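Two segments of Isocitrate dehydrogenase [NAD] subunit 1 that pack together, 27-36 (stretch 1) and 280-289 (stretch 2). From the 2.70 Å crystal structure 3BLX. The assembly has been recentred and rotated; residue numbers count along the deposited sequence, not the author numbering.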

# COMPACT_ATOMS: atom_id res chain seq x y z
N GLY E 27 -24.89 4.39 32.63
CA GLY E 27 -26.18 4.96 32.98
C GLY E 27 -26.31 6.45 32.82
O GLY E 27 -27.26 6.90 32.21
N VAL E 28 -25.36 7.22 33.39
CA VAL E 28 -25.35 8.66 33.25
C VAL E 28 -25.09 9.07 31.80
O VAL E 28 -25.71 10.02 31.30
N GLY E 29 -24.18 8.36 31.15
CA GLY E 29 -23.91 8.59 29.74
C GLY E 29 -25.17 8.44 28.90
O GLY E 29 -25.42 9.23 28.01
N LYS E 30 -25.97 7.43 29.20
CA LYS E 30 -27.25 7.26 28.54
C LYS E 30 -28.24 8.40 28.82
O LYS E 30 -28.97 8.81 27.94
N GLU E 31 -28.26 8.93 30.04
CA GLU E 31 -29.13 10.06 30.37
C GLU E 31 -28.74 11.26 29.52
O GLU E 31 -29.59 11.85 28.87
N ILE E 32 -27.46 11.64 29.51
CA ILE E 32 -27.06 12.83 28.77
C ILE E 32 -27.11 12.61 27.25
O ILE E 32 -27.38 13.51 26.47
N THR E 33 -26.86 11.38 26.83
CA THR E 33 -26.99 11.03 25.43
C THR E 33 -28.44 11.16 24.97
O THR E 33 -28.72 11.64 23.85
N ASP E 34 -29.37 10.75 25.83
CA ASP E 34 -30.80 10.83 25.51
C ASP E 34 -31.30 12.28 25.43
O ASP E 34 -32.14 12.62 24.61
N SER E 35 -30.74 13.13 26.28
CA SER E 35 -30.95 14.56 26.15
C SER E 35 -30.68 15.05 24.72
O SER E 35 -31.51 15.73 24.12
N VAL E 36 -29.52 14.68 24.16
CA VAL E 36 -29.17 15.06 22.80
C VAL E 36 -30.13 14.44 21.79
O VAL E 36 -30.66 15.13 20.95
N ILE E 280 -22.33 13.66 41.61
CA ILE E 280 -23.77 13.90 41.73
C ILE E 280 -24.49 12.60 41.37
O ILE E 280 -25.15 12.49 40.32
N LYS E 281 -24.32 11.58 42.21
CA LYS E 281 -24.91 10.29 41.86
C LYS E 281 -26.36 10.25 42.32
O LYS E 281 -26.68 10.46 43.49
N GLY E 282 -27.22 10.03 41.34
CA GLY E 282 -28.64 9.89 41.56
C GLY E 282 -29.25 9.72 40.18
O GLY E 282 -28.56 9.85 39.17
N GLN E 283 -30.54 9.43 40.12
CA GLN E 283 -31.25 9.30 38.84
C GLN E 283 -31.70 10.67 38.29
O GLN E 283 -32.19 11.52 39.03
N ASN E 284 -31.50 10.87 36.99
CA ASN E 284 -31.94 12.07 36.31
C ASN E 284 -31.48 13.40 36.89
O ASN E 284 -32.25 14.35 36.92
N VAL E 285 -30.23 13.47 37.34
CA VAL E 285 -29.74 14.71 37.94
C VAL E 285 -28.55 15.34 37.21
O VAL E 285 -28.20 16.50 37.48
N ALA E 286 -27.92 14.56 36.32
CA ALA E 286 -26.67 14.95 35.66
C ALA E 286 -26.80 16.13 34.68
O ALA E 286 -27.83 16.29 34.05
N ASN E 287 -25.77 16.95 34.56
CA ASN E 287 -25.80 18.06 33.61
C ASN E 287 -25.48 17.59 32.20
O ASN E 287 -24.39 17.05 31.98
N PRO E 288 -26.41 17.79 31.24
CA PRO E 288 -26.23 17.33 29.86
C PRO E 288 -25.52 18.36 28.99
O PRO E 288 -25.26 18.05 27.84
N THR E 289 -25.22 19.53 29.53
CA THR E 289 -24.61 20.63 28.77
C THR E 289 -23.36 20.25 27.94
O THR E 289 -23.27 20.60 26.76

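Stretch 1 is a helix and stretch 2 an irregular segment laid along one side of it, so the contact falls to residues spaced at helical intervals: Val-28, Glu-31, Ile-32 and Ser-35. Together the two stretches bury 398 Å².

The apolar contact centres on Ala-286, whose CB points toward the helix. Val-28, a t rotamer set sideways to the contact, brings CG1 to 3.7 Å from Ala-286 CB, and Ile-32 CG2 lies 4.3 Å from the same CB. The Ala-286 methyl is in reach of both branched side chains, so even this small residue makes apolar contact with each. Ile-32 points toward stretch 2 with chi1 p and chi2 t; its CG2 approaches Pro-288 CA to 3.8 Å and Asn-287 O to 3.9 Å. Here the backbones come nearest, with CA of Ile-32 and CA of Pro-288 4.7 Å apart, and the compact proline ring fits against the helix. Ser-35, a t rotamer, also points toward the loop; its OG sits 3.4 Å from Pro-288 CB while its hydrogen-bonding need is met elsewhere in the structure.

The polar part belongs to Glu-31, which points toward the loop with chi1 m and chi2 t. With the CA atoms of Glu-31 and Asn-284 6.9 Å apart, against 4.7 Å at Ile-32 and Pro-288, the longer side chain carries its carboxylate across to the loop, placing Glu-31 OE2 3.4 Å from Asn-284 N and 3.8 Å from Val-285 N. Glu-31 OE1 lies 3.5 Å from Gln-283 OE1, but these are two acceptors and do not hydrogen-bond. No clear hydrogen bond joins the stretches.

Some polar groups are paired within their own stretch. Lys-30 NZ forms a salt bridge with Asp-34 OD2 at 3.0 Å, one helical turn on and clear of the loop. Asn-287 points away from stretch 1; its OD1 caps the following turn by accepting from Thr-289 N at 3.2 Å, and its ND2 is bonded elsewhere in the structure.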

# COMPACT_ATOMS: atom_id res chain seq x y z
CB VAL E 28 -24.30 9.31 34.17
CG1 VAL E 28 -24.16 10.81 33.87
CG2 VAL E 28 -24.66 9.06 35.62
CB LYS E 30 -27.84 5.89 28.85
CG LYS E 30 -29.07 5.57 28.07
CD LYS E 30 -29.32 4.09 27.97
CE LYS E 30 -30.82 3.80 27.85
NZ LYS E 30 -31.52 4.76 26.94
CB GLU E 31 -29.05 10.45 31.86
CG GLU E 31 -29.59 9.43 32.87
CD GLU E 31 -29.28 9.82 34.33
OE1 GLU E 31 -29.21 8.91 35.18
OE2 GLU E 31 -29.11 11.03 34.61
CB ILE E 32 -25.69 13.36 29.19
CG1 ILE E 32 -24.60 12.38 28.78
CG2 ILE E 32 -25.65 13.62 30.68
CD1 ILE E 32 -23.25 12.73 29.33
CB THR E 33 -26.54 9.60 25.22
OG1 THR E 33 -25.20 9.61 24.74
CG2 THR E 33 -27.45 8.89 24.22
CB ASP E 34 -31.63 10.00 26.47
CG ASP E 34 -31.46 8.49 26.24
OD1 ASP E 34 -30.88 8.10 25.21
OD2 ASP E 34 -31.90 7.70 27.11
CB SER E 35 -30.10 15.29 27.18
OG SER E 35 -30.06 16.68 26.93
CB VAL E 36 -27.72 14.69 22.46
CG1 VAL E 36 -27.51 14.72 20.95
CG2 VAL E 36 -26.75 15.64 23.13
CB ILE E 280 -24.28 15.11 40.84
CG1 ILE E 280 -23.28 15.47 39.72
CG2 ILE E 280 -24.61 16.34 41.69
CD1 ILE E 280 -22.16 16.46 40.13
CB LYS E 281 -24.09 9.08 42.34
CG LYS E 281 -23.94 7.99 41.24
CD LYS E 281 -25.30 7.65 40.55
CE LYS E 281 -25.19 6.62 39.39
NZ LYS E 281 -26.51 6.41 38.68
CB GLN E 283 -32.46 8.38 38.99
CG GLN E 283 -32.12 6.94 39.36
CD GLN E 283 -30.98 6.41 38.53
OE1 GLN E 283 -30.87 6.71 37.34
NE2 GLN E 283 -30.11 5.62 39.16
CB ASN E 284 -33.46 12.08 36.19
CG ASN E 284 -33.95 12.87 35.00
OD1 ASN E 284 -34.95 13.60 35.08
ND2 ASN E 284 -33.23 12.74 33.88
CB VAL E 285 -29.37 14.52 39.44
CG1 VAL E 285 -30.58 14.15 40.24
CG2 VAL E 285 -28.31 13.46 39.60
CB ALA E 286 -26.08 13.75 34.97
CB ASN E 287 -24.80 19.15 34.03
CG ASN E 287 -25.09 20.48 33.37
OD1 ASN E 287 -25.95 20.57 32.49
ND2 ASN E 287 -24.37 21.53 33.80
CB PRO E 288 -27.66 17.17 29.34
CG PRO E 288 -28.54 17.78 30.37
CD PRO E 288 -27.70 18.48 31.39
CB THR E 289 -24.27 21.83 29.71
OG1 THR E 289 -25.47 22.29 30.32
CG2 THR E 289 -23.67 22.97 28.96